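Side-chain contacts in DNA-dependent metalloprotease WSS1 homolog 2 (Schizosaccharomyces pombe, PDB 5JIG), which probably cleaves DNA-bound proteins as a zinc-dependent metalloendopeptidase, with DNA as the meeting ground, in the repair of DNA-protein crosslinks: residues Lys34-Ser39 with Thr94-Leu99; Asn102-His107 with Trp112-Gln117; Asp18-Tyr23 with Leu75-Asp80. All coordinates share one frame; numbering follows the deposited sequence.

In the fold
From the N terminus, helix 17-29 supplies the first half of contact 3 and helix 31-40, which follows it, the first half of contact 1. The chain then builds the sheet and, as strand 72-76 runs out, reaches residues 75-80, which close contact 3; helix 88-100 next closes contact 1. The two long loops therefore cross, and the spans lie on opposite sides of the chain's centre, joined where Leu-75 packs on residues 94-99. Contact 2 comes after both and closes a short turn, folding the loop after helix 88-100 back on helix 109-122. It shares the nickel ion with contact 1 through His-97 and His-107, whereas contact 3 ties helix 17-29 to the loop leaving strand 72-76.

Contact 1 of 3, residues Lys34-Ser39 with Thr94-Leu99; sequences KKIMDS and TLIHEL. With NI (nickel (II) ion), chain B.
Ile-36 and Met-37 of helix 31-40 meet Ile-96 and Leu-99 on the metal-binding helix of this WLM metalloprotease domain, the helix that carries the HExxH motif. CD1 of Ile-36 does most of the touching, lying 3.9 Å from CD1 of Leu-99 and 4.0 Å from CG1 of Ile-96, and the two isoleucine side chains are roughly perpendicular. With CG1 of Ile-36 set between its own backbone N and carbonyl carbon (chi1 61°), the extended branch carries that methyl across to the other helix. Met-37 adds a flank: its CG approaches CD1 of Leu-99, and its chain is straight through chi2 and turns about the CG-SD bond (chi3 72°). The contact is buried and wholly apolar.

The short axes run almost parallel, 8° apart, yet stay 11.8 Å from each other at closest approach, a separation bridged by side chains. Further out, Phe-6 covers Met-37, Ile-73 and Trp-42 pack on Leu-99, and Leu-118 of helix 109-122 lies against Ile-96. Glu-98, the predicted active-site residue, and His-97 lie away from this apolar seam on the same helix; NE2 of His-97 binds the nickel ion at 2.1 Å.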
loop_
_atom_site.group_PDB
_atom_site.type_symbol
_atom_site.label_atom_id
_atom_site.label_comp_id
_atom_site.label_asym_id
_atom_site.label_seq_id
_atom_site.Cartn_x
_atom_site.Cartn_y
_atom_site.Cartn_z
ATOM N N LYS A 34 -6.759 -6.015 -3.188
ATOM C CA LYS A 34 -8.218 -5.844 -3.329
ATOM C C LYS A 34 -8.951 -6.785 -2.390
ATOM O O LYS A 34 -9.949 -6.372 -1.770
ATOM C CB LYS A 34 -8.626 -6.042 -4.778
ATOM C CG LYS A 34 -8.212 -5.006 -5.736
ATOM C CD LYS A 34 -8.588 -5.299 -7.162
ATOM C CE LYS A 34 -9.886 -4.759 -7.474
ATOM N NZ LYS A 34 -9.879 -4.321 -8.940
ATOM N N LYS A 35 -8.480 -8.036 -2.260
ATOM C CA LYS A 35 -9.143 -8.983 -1.383
ATOM C C LYS A 35 -9.196 -8.507 0.034
ATOM O O LYS A 35 -10.230 -8.599 0.672
ATOM C CB LYS A 35 -8.405 -10.356 -1.483
ATOM C CG LYS A 35 -9.064 -11.477 -0.768
ATOM C CD LYS A 35 -10.124 -12.090 -1.596
ATOM C CE LYS A 35 -10.694 -13.346 -0.950
ATOM N NZ LYS A 35 -12.140 -13.400 -0.974
ATOM N N ILE A 36 -8.063 -7.999 0.559
ATOM C CA ILE A 36 -8.074 -7.555 1.921
ATOM C C ILE A 36 -8.843 -6.239 2.113
ATOM O O ILE A 36 -9.461 -6.045 3.178
ATOM C CB ILE A 36 -6.678 -7.506 2.561
ATOM C CG1 ILE A 36 -5.742 -6.550 1.860
ATOM C CG2 ILE A 36 -6.135 -8.914 2.649
ATOM C CD1 ILE A 36 -4.411 -6.345 2.567
ATOM N N MET A 37 -8.787 -5.328 1.151
ATOM C CA MET A 37 -9.573 -4.095 1.290
ATOM C C MET A 37 -11.072 -4.403 1.275
ATOM O O MET A 37 -11.833 -3.789 2.028
ATOM C CB MET A 37 -9.141 -3.084 0.287
ATOM C CG MET A 37 -7.692 -2.685 0.591
ATOM S SD MET A 37 -7.016 -1.402 -0.546
ATOM C CE MET A 37 -7.912 0.059 0.024
ATOM N N ASP A 38 -11.478 -5.375 0.451
ATOM C CA ASP A 38 -12.878 -5.809 0.455
ATOM C C ASP A 38 -13.191 -6.498 1.783
ATOM O O ASP A 38 -14.219 -6.193 2.411
ATOM C CB ASP A 38 -13.128 -6.748 -0.721
ATOM C CG ASP A 38 -13.270 -6.022 -2.013
ATOM O OD1 ASP A 38 -13.062 -6.654 -3.058
ATOM O OD2 ASP A 38 -13.839 -4.880 -2.019
ATOM N N SER A 39 -12.356 -7.435 2.226
ATOM C CA SER A 39 -12.671 -8.205 3.448
ATOM C C SER A 39 -12.765 -7.330 4.666
ATOM O O SER A 39 -13.602 -7.536 5.543
ATOM C CB SER A 39 -11.615 -9.312 3.658
ATOM O OG SER A 39 -11.660 -10.240 2.591
ATOM N N THR A 94 4.935 -3.596 2.708
ATOM C CA THR A 94 4.830 -2.302 3.361
ATOM C C THR A 94 3.408 -1.736 3.255
ATOM O O THR A 94 2.867 -1.219 4.230
ATOM C CB THR A 94 5.864 -1.318 2.843
ATOM O OG1 THR A 94 7.163 -1.815 3.142
ATOM C CG2 THR A 94 5.678 0.082 3.391
ATOM N N LEU A 95 2.776 -1.884 2.112
ATOM C CA LEU A 95 1.380 -1.428 1.971
ATOM C C LEU A 95 0.468 -2.162 2.934
ATOM O O LEU A 95 -0.417 -1.566 3.554
ATOM C CB LEU A 95 0.913 -1.552 0.533
ATOM C CG LEU A 95 -0.548 -1.137 0.277
ATOM C CD1 LEU A 95 -0.865 0.262 0.780
ATOM C CD2 LEU A 95 -0.858 -1.273 -1.206
ATOM N N ILE A 96 0.645 -3.491 3.075
ATOM C CA ILE A 96 -0.162 -4.240 4.040
ATOM C C ILE A 96 0.084 -3.753 5.455
ATOM O O ILE A 96 -0.865 -3.643 6.234
ATOM C CB ILE A 96 0.050 -5.763 3.843
ATOM C CG1 ILE A 96 -0.405 -6.172 2.443
ATOM C CG2 ILE A 96 -0.641 -6.523 4.934
ATOM C CD1 ILE A 96 -0.156 -7.610 2.064
ATOM N N HIS A 97 1.338 -3.451 5.797
ATOM C CA HIS A 97 1.653 -2.857 7.075
ATOM C C HIS A 97 0.855 -1.558 7.255
ATOM O O HIS A 97 0.193 -1.360 8.300
ATOM C CB HIS A 97 3.173 -2.614 7.144
ATOM C CG HIS A 97 3.611 -1.904 8.370
ATOM N ND1 HIS A 97 4.496 -2.462 9.269
ATOM C CD2 HIS A 97 3.345 -0.673 8.867
ATOM C CE1 HIS A 97 4.729 -1.575 10.224
ATOM N NE2 HIS A 97 4.036 -0.481 10.036
ATOM N N GLU A 98 0.914 -0.662 6.277
ATOM C CA GLU A 98 0.184 0.587 6.409
ATOM C C GLU A 98 -1.326 0.366 6.518
ATOM O O GLU A 98 -1.978 1.048 7.330
ATOM C CB GLU A 98 0.504 1.580 5.309
ATOM C CG GLU A 98 1.989 1.879 5.084
ATOM C CD GLU A 98 2.813 2.124 6.230
ATOM O OE1 GLU A 98 2.292 2.509 7.289
ATOM O OE2 GLU A 98 4.054 1.944 6.052
ATOM N N LEU A 99 -1.883 -0.542 5.771
ATOM C CA LEU A 99 -3.311 -0.826 5.900
ATOM C C LEU A 99 -3.668 -1.320 7.299
ATOM O O LEU A 99 -4.741 -1.009 7.816
ATOM C CB LEU A 99 -3.744 -1.839 4.856
ATOM C CG LEU A 99 -3.818 -1.296 3.417
ATOM C CD1 LEU A 99 -3.976 -2.442 2.450
ATOM C CD2 LEU A 99 -4.977 -0.311 3.238
HETATM NI NI NI B . 4.055 1.283 11.117
HETATM O O HOH W 1 4.277 3.228 11.970
HETATM O O HOH W 2 6.140 1.554 10.566
#

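Contact 2 of 3, residues Asn102-His107 with Trp112-Gln117. With NI (nickel (II) ion), chain B.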
loop_
_atom_site.group_PDB
_atom_site.type_symbol
_atom_site.label_atom_id
_atom_site.label_comp_id
_atom_site.label_asym_id
_atom_site.label_seq_id
_atom_site.Cartn_x
_atom_site.Cartn_y
_atom_site.Cartn_z
ATOM N N ASN A 102 -4.832 1.114 9.722
ATOM C CA ASN A 102 -6.224 1.571 9.737
ATOM C C ASN A 102 -6.903 1.185 11.032
ATOM O O ASN A 102 -7.867 1.858 11.433
ATOM C CB ASN A 102 -7.004 1.031 8.577
ATOM C CG ASN A 102 -6.628 1.646 7.238
ATOM O OD1 ASN A 102 -5.896 2.626 7.166
ATOM N ND2 ASN A 102 -7.146 1.092 6.155
ATOM N N VAL A 103 -6.452 0.087 11.676
ATOM C CA VAL A 103 -7.064 -0.475 12.868
ATOM C C VAL A 103 -6.176 -0.288 14.057
ATOM O O VAL A 103 -6.661 0.068 15.140
ATOM C CB VAL A 103 -7.379 -1.996 12.629
ATOM C CG1 VAL A 103 -8.030 -2.670 13.843
ATOM C CG2 VAL A 103 -8.243 -2.169 11.396
ATOM N N HIS A 104 -4.881 -0.566 13.948
ATOM C CA HIS A 104 -3.992 -0.604 15.122
ATOM C C HIS A 104 -2.913 0.485 14.980
ATOM O O HIS A 104 -2.135 0.446 13.988
ATOM C CB HIS A 104 -3.350 -1.981 15.216
ATOM C CG HIS A 104 -4.361 -3.073 15.431
ATOM N ND1 HIS A 104 -5.130 -3.161 16.594
ATOM C CD2 HIS A 104 -4.786 -4.066 14.605
ATOM C CE1 HIS A 104 -5.955 -4.166 16.434
ATOM N NE2 HIS A 104 -5.769 -4.745 15.254
ATOM N N GLY A 105 -2.801 1.382 15.928
ATOM C CA GLY A 105 -1.839 2.450 15.848
ATOM C C GLY A 105 -0.407 2.081 16.139
ATOM O O GLY A 105 0.530 2.559 15.428
ATOM N N GLU A 106 -0.250 1.198 17.108
ATOM C CA GLU A 106 1.032 0.736 17.573
ATOM C C GLU A 106 1.336 -0.659 16.949
ATOM O O GLU A 106 0.445 -1.415 16.656
ATOM C CB GLU A 106 1.037 0.554 19.109
ATOM C CG GLU A 106 0.920 1.891 19.824
ATOM C CD GLU A 106 1.966 2.916 19.378
ATOM O OE1 GLU A 106 3.146 2.593 19.422
ATOM O OE2 GLU A 106 1.622 4.035 18.924
ATOM N N HIS A 107 2.657 -0.941 16.844
ATOM C CA HIS A 107 3.119 -2.221 16.345
ATOM C C HIS A 107 3.124 -3.283 17.440
ATOM O O HIS A 107 4.145 -3.902 17.724
ATOM C CB HIS A 107 4.471 -2.123 15.677
ATOM C CG HIS A 107 4.608 -1.068 14.619
ATOM N ND1 HIS A 107 5.517 -0.062 14.758
ATOM C CD2 HIS A 107 3.981 -0.802 13.477
ATOM C CE1 HIS A 107 5.473 0.733 13.720
ATOM N NE2 HIS A 107 4.525 0.329 12.943
ATOM N N TRP A 112 0.423 -7.100 14.777
ATOM C CA TRP A 112 1.112 -8.114 14.006
ATOM C C TRP A 112 0.227 -9.324 13.711
ATOM O O TRP A 112 0.387 -9.959 12.661
ATOM C CB TRP A 112 2.433 -8.489 14.665
ATOM C CG TRP A 112 3.442 -7.395 14.600
ATOM C CD1 TRP A 112 3.952 -6.677 15.646
ATOM C CD2 TRP A 112 4.043 -6.861 13.420
ATOM N NE1 TRP A 112 4.813 -5.727 15.200
ATOM C CE2 TRP A 112 4.908 -5.824 13.840
ATOM C CE3 TRP A 112 3.977 -7.160 12.048
ATOM C CZ2 TRP A 112 5.675 -5.102 12.930
ATOM C CZ3 TRP A 112 4.741 -6.426 11.166
ATOM C CH2 TRP A 112 5.557 -5.420 11.600
ATOM N N GLU A 113 -0.738 -9.646 14.586
ATOM C CA GLU A 113 -1.668 -10.693 14.288
ATOM C C GLU A 113 -2.477 -10.365 12.997
ATOM O O GLU A 113 -2.588 -11.190 12.084
ATOM C CB GLU A 113 -2.594 -10.912 15.493
ATOM C CG GLU A 113 -3.664 -11.934 15.272
ATOM C CD GLU A 113 -4.636 -12.044 16.453
ATOM O OE1 GLU A 113 -4.806 -13.105 16.954
ATOM O OE2 GLU A 113 -5.143 -11.005 16.958
ATOM N N LEU A 114 -3.033 -9.165 12.962
ATOM C CA LEU A 114 -3.781 -8.762 11.794
ATOM C C LEU A 114 -2.870 -8.668 10.560
ATOM O O LEU A 114 -3.243 -9.132 9.508
ATOM C CB LEU A 114 -4.475 -7.430 12.035
ATOM C CG LEU A 114 -5.389 -7.004 10.857
ATOM C CD1 LEU A 114 -6.435 -7.978 10.478
ATOM C CD2 LEU A 114 -5.977 -5.618 11.144
ATOM N N PHE A 115 -1.661 -8.128 10.711
ATOM C CA PHE A 115 -0.727 -8.082 9.604
ATOM C C PHE A 115 -0.488 -9.460 9.017
ATOM O O PHE A 115 -0.470 -9.646 7.814
ATOM C CB PHE A 115 0.585 -7.449 10.066
ATOM C CG PHE A 115 1.643 -7.471 8.999
ATOM C CD1 PHE A 115 1.706 -6.507 8.020
ATOM C CD2 PHE A 115 2.621 -8.463 8.965
ATOM C CE1 PHE A 115 2.673 -6.530 7.041
ATOM C CE2 PHE A 115 3.589 -8.484 7.991
ATOM C CZ PHE A 115 3.623 -7.504 7.033
ATOM N N ARG A 116 -0.262 -10.476 9.882
ATOM C CA ARG A 116 -0.033 -11.814 9.359
ATOM C C ARG A 116 -1.271 -12.370 8.620
ATOM O O ARG A 116 -1.168 -13.031 7.595
ATOM C CB ARG A 116 0.364 -12.769 10.494
ATOM C CG ARG A 116 1.784 -12.581 11.027
ATOM C CD ARG A 116 2.177 -13.720 11.938
ATOM N NE ARG A 116 1.315 -13.826 13.107
ATOM C CZ ARG A 116 1.459 -13.159 14.226
ATOM N NH1 ARG A 116 0.496 -13.234 15.146
ATOM N NH2 ARG A 116 2.486 -12.411 14.455
ATOM N N GLN A 117 -2.446 -12.083 9.186
ATOM C CA GLN A 117 -3.684 -12.580 8.547
ATOM C C GLN A 117 -3.907 -11.926 7.188
ATOM O O GLN A 117 -4.311 -12.585 6.227
ATOM C CB GLN A 117 -4.842 -12.273 9.489
ATOM C CG GLN A 117 -4.800 -13.167 10.714
ATOM C CD GLN A 117 -5.692 -12.663 11.825
ATOM O OE1 GLN A 117 -5.950 -11.517 12.011
ATOM N NE2 GLN A 117 -5.922 -13.511 12.738
HETATM NI NI NI B . 4.055 1.283 11.117
HETATM O O HOH W 1 4.277 3.228 11.970
HETATM O O HOH W 2 6.140 1.554 10.566
#
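His-107 meets Trp-112 at one end of this surface contact, while Val-103 and His-104 close on Leu-114 at the other. The first end fits more closely. NE1 of Trp-112 gives a weak hydrogen bond to the backbone O of His-107 over 3.2 Å, bent to 121° at the hydrogen, and the same nitrogen lies 3.7 Å from CB of His-107. Phe-115 meets the indole at its edge, so that CZ3 of Trp-112 stands over the rim of the phenyl face. An alanine at Trp-112 is likely to leave the carbonyl of His-107 without this donor and to open a gap beside its CB, giving the metal-bearing turn more freedom to shift.

The other end is lighter, resting on a single methyl, and solvent reaches it at the exposed Val-103. CD2 of Leu-114 sits at the edge of the His-104 imidazole, near the ring plane and 4.0 Å from CD2 of that residue, and it also lies 4.1 Å from CG2 of Val-103; the valine and leucine side chains cross nearly square. CG of Leu-114 is turned anti to its own backbone N (chi1 -175°), which carries the branch out toward the loop. CG1 of Val-103 covers part of one His-104 face, near the rim, and His-40 of helix 31-40 touches both Val-103 and Leu-114.

From the turn NE2 of His-107 reaches the nickel ion at 2.1 Å, joining His-97, His-101 and two waters. The backbone O of His-104 accepts a hydrogen bond from ND1 of His-101, by which the loop helps orient that ring. A third histidine following the HExxH helix is the ligand arrangement of the catalytic zinc site in WLM metalloproteases, occupied here by nickel.

Contact 3 of 3, residues Asp18-Tyr23 with Leu75-Asp80; sequences DRALRY and LRLRTD
The ring of Tyr-23 has one face covered by Leu-77: methyl CD2 stands 4.0 Å from the ring centroid and only 11° off the normal, a CH-pi contact over the middle of the ring. Placing CG of Tyr-23 anti to its backbone N (chi1 -156°) brings the ring face against the leucine methyl, and the two side chains run antiparallel alongside one another. At the far end of the phenol, OH is hydrogen-bonded to the backbone O of Arg-86, which helps fix the ring's position. The other methyl of Leu-77 turns to the helix itself, with CD1 3.6 Å from O of Ala-20 and 4.1 Å from CB of the same residue.

NH1 of Arg-78 lies 4.0 Å from CB of Ala-20. The extended arginine chain is buried, but its polar end is provided for: NE forms a salt bridge with Glu-49 and NH1 a hydrogen bond to O of Pro-15.

Helix 17-29 is thus packed on the loop after strand 72-76, while Leu-75 of the strand itself touches Leu-27 and Leu-77 touches Leu-24 further along the helix. Glu-49 of strand 44-50 touches both Ala-20 and Leu-77, and Val-91 of helix 88-100 packs on Tyr-23 and Leu-77.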
loop_
_atom_site.group_PDB
_atom_site.type_symbol
_atom_site.label_atom_id
_atom_site.label_comp_id
_atom_site.label_asym_id
_atom_site.label_seq_id
_atom_site.Cartn_x
_atom_site.Cartn_y
_atom_site.Cartn_z
ATOM N N ASP A 18 6.024 8.446 -14.742
ATOM C CA ASP A 18 4.991 7.566 -15.349
ATOM C C ASP A 18 5.118 6.010 -14.821
ATOM O O ASP A 18 4.186 5.267 -14.606
ATOM C CB ASP A 18 4.994 7.629 -16.867
ATOM C CG ASP A 18 4.358 8.950 -17.432
ATOM O OD1 ASP A 18 3.791 9.758 -16.676
ATOM O OD2 ASP A 18 4.504 9.198 -18.652
ATOM N N ARG A 19 6.361 5.640 -14.594
ATOM C CA ARG A 19 6.716 4.335 -14.007
ATOM C C ARG A 19 6.278 4.256 -12.533
ATOM O O ARG A 19 5.720 3.256 -12.085
ATOM C CB ARG A 19 8.174 4.086 -14.165
ATOM C CG ARG A 19 8.621 2.757 -13.728
ATOM C CD ARG A 19 10.094 2.585 -14.149
ATOM N NE ARG A 19 10.660 1.488 -13.461
ATOM C CZ ARG A 19 11.955 1.202 -13.338
ATOM N NH1 ARG A 19 12.237 0.148 -12.588
ATOM N NH2 ARG A 19 12.951 1.976 -13.884
ATOM N N ALA A 20 6.490 5.327 -11.769
ATOM C CA ALA A 20 6.005 5.376 -10.393
ATOM C C ALA A 20 4.480 5.253 -10.390
ATOM O O ALA A 20 3.914 4.574 -9.517
ATOM C CB ALA A 20 6.411 6.661 -9.709
ATOM N N LEU A 21 3.799 5.909 -11.325
ATOM C CA LEU A 21 2.342 5.831 -11.377
ATOM C C LEU A 21 1.906 4.400 -11.713
ATOM O O LEU A 21 0.959 3.869 -11.100
ATOM C CB LEU A 21 1.771 6.861 -12.339
ATOM C CG LEU A 21 0.261 6.846 -12.461
ATOM C CD1 LEU A 21 -0.443 7.019 -11.118
ATOM C CD2 LEU A 21 -0.120 7.920 -13.460
ATOM N N ARG A 22 2.559 3.769 -12.703
ATOM C CA ARG A 22 2.232 2.396 -12.991
ATOM C C ARG A 22 2.427 1.485 -11.784
ATOM O O ARG A 22 1.662 0.531 -11.585
ATOM C CB ARG A 22 3.145 1.841 -14.161
ATOM C CG ARG A 22 2.852 2.378 -15.510
ATOM C CD ARG A 22 3.515 1.452 -16.572
ATOM N NE ARG A 22 4.993 1.344 -16.581
ATOM C CZ ARG A 22 5.713 0.209 -16.447
ATOM N NH1 ARG A 22 7.016 0.266 -16.594
ATOM N NH2 ARG A 22 5.149 -0.954 -16.141
ATOM N N TYR A 23 3.419 1.786 -10.952
ATOM C CA TYR A 23 3.666 1.026 -9.738
ATOM C C TYR A 23 2.459 1.170 -8.786
ATOM O O TYR A 23 1.939 0.166 -8.255
ATOM C CB TYR A 23 4.953 1.531 -9.090
ATOM C CG TYR A 23 5.696 0.579 -8.173
ATOM C CD1 TYR A 23 7.069 0.562 -8.174
ATOM C CD2 TYR A 23 5.056 -0.259 -7.295
ATOM C CE1 TYR A 23 7.782 -0.275 -7.341
ATOM C CE2 TYR A 23 5.751 -1.104 -6.450
ATOM C CZ TYR A 23 7.120 -1.129 -6.490
ATOM O OH TYR A 23 7.769 -2.008 -5.654
ATOM N N LEU A 75 3.828 5.481 0.234
ATOM C CA LEU A 75 4.776 4.370 0.078
ATOM C C LEU A 75 6.025 4.892 -0.607
ATOM O O LEU A 75 5.957 5.534 -1.656
ATOM C CB LEU A 75 4.201 3.281 -0.834
ATOM C CG LEU A 75 2.928 2.611 -0.337
ATOM C CD1 LEU A 75 2.395 1.748 -1.446
ATOM C CD2 LEU A 75 3.144 1.806 0.943
ATOM N N ARG A 76 7.207 4.557 -0.054
ATOM C CA ARG A 76 8.446 4.868 -0.731
ATOM C C ARG A 76 8.621 3.851 -1.861
ATOM O O ARG A 76 8.674 2.637 -1.602
ATOM C CB ARG A 76 9.630 4.868 0.228
ATOM C CG ARG A 76 10.909 5.316 -0.432
ATOM C CD ARG A 76 12.147 4.890 0.271
ATOM N NE ARG A 76 12.166 5.412 1.614
ATOM C CZ ARG A 76 13.006 6.285 2.117
ATOM N NH1 ARG A 76 12.760 6.703 3.336
ATOM N NH2 ARG A 76 14.122 6.642 1.443
ATOM N N LEU A 77 8.585 4.312 -3.103
ATOM C CA LEU A 77 8.715 3.430 -4.261
ATOM C C LEU A 77 10.156 3.354 -4.734
ATOM O O LEU A 77 10.519 2.361 -5.394
ATOM C CB LEU A 77 7.845 3.936 -5.385
ATOM C CG LEU A 77 6.358 4.029 -5.070
ATOM C CD1 LEU A 77 5.638 4.585 -6.315
ATOM C CD2 LEU A 77 5.760 2.684 -4.648
ATOM N N ARG A 78 10.943 4.412 -4.490
ATOM C CA ARG A 78 12.219 4.607 -5.137
ATOM C C ARG A 78 13.362 4.308 -4.236
ATOM O O ARG A 78 13.276 4.439 -2.999
ATOM C CB ARG A 78 12.329 6.064 -5.637
ATOM C CG ARG A 78 11.379 6.388 -6.769
ATOM C CD ARG A 78 11.426 7.859 -7.131
ATOM N NE ARG A 78 10.493 8.228 -8.153
ATOM C CZ ARG A 78 10.766 8.332 -9.471
ATOM N NH1 ARG A 78 9.835 8.685 -10.313
ATOM N NH2 ARG A 78 12.014 8.072 -9.890
ATOM N N THR A 79 14.461 3.867 -4.826
ATOM C CA THR A 79 15.740 3.700 -4.151
ATOM C C THR A 79 16.733 4.817 -4.458
ATOM O O THR A 79 17.812 4.854 -3.841
ATOM C CB THR A 79 16.415 2.362 -4.547
ATOM O OG1 THR A 79 16.591 2.381 -5.962
ATOM C CG2 THR A 79 15.568 1.168 -4.191
ATOM N N ASP A 80 16.459 5.661 -5.398
ATOM C CA ASP A 80 17.262 6.842 -5.785
ATOM C C ASP A 80 16.346 7.833 -6.458
ATOM O O ASP A 80 15.128 7.618 -6.486
ATOM C CB ASP A 80 18.485 6.403 -6.667
ATOM C CG ASP A 80 18.077 5.744 -7.938
ATOM O OD1 ASP A 80 18.705 4.687 -8.257
ATOM O OD2 ASP A 80 17.178 6.226 -8.637
#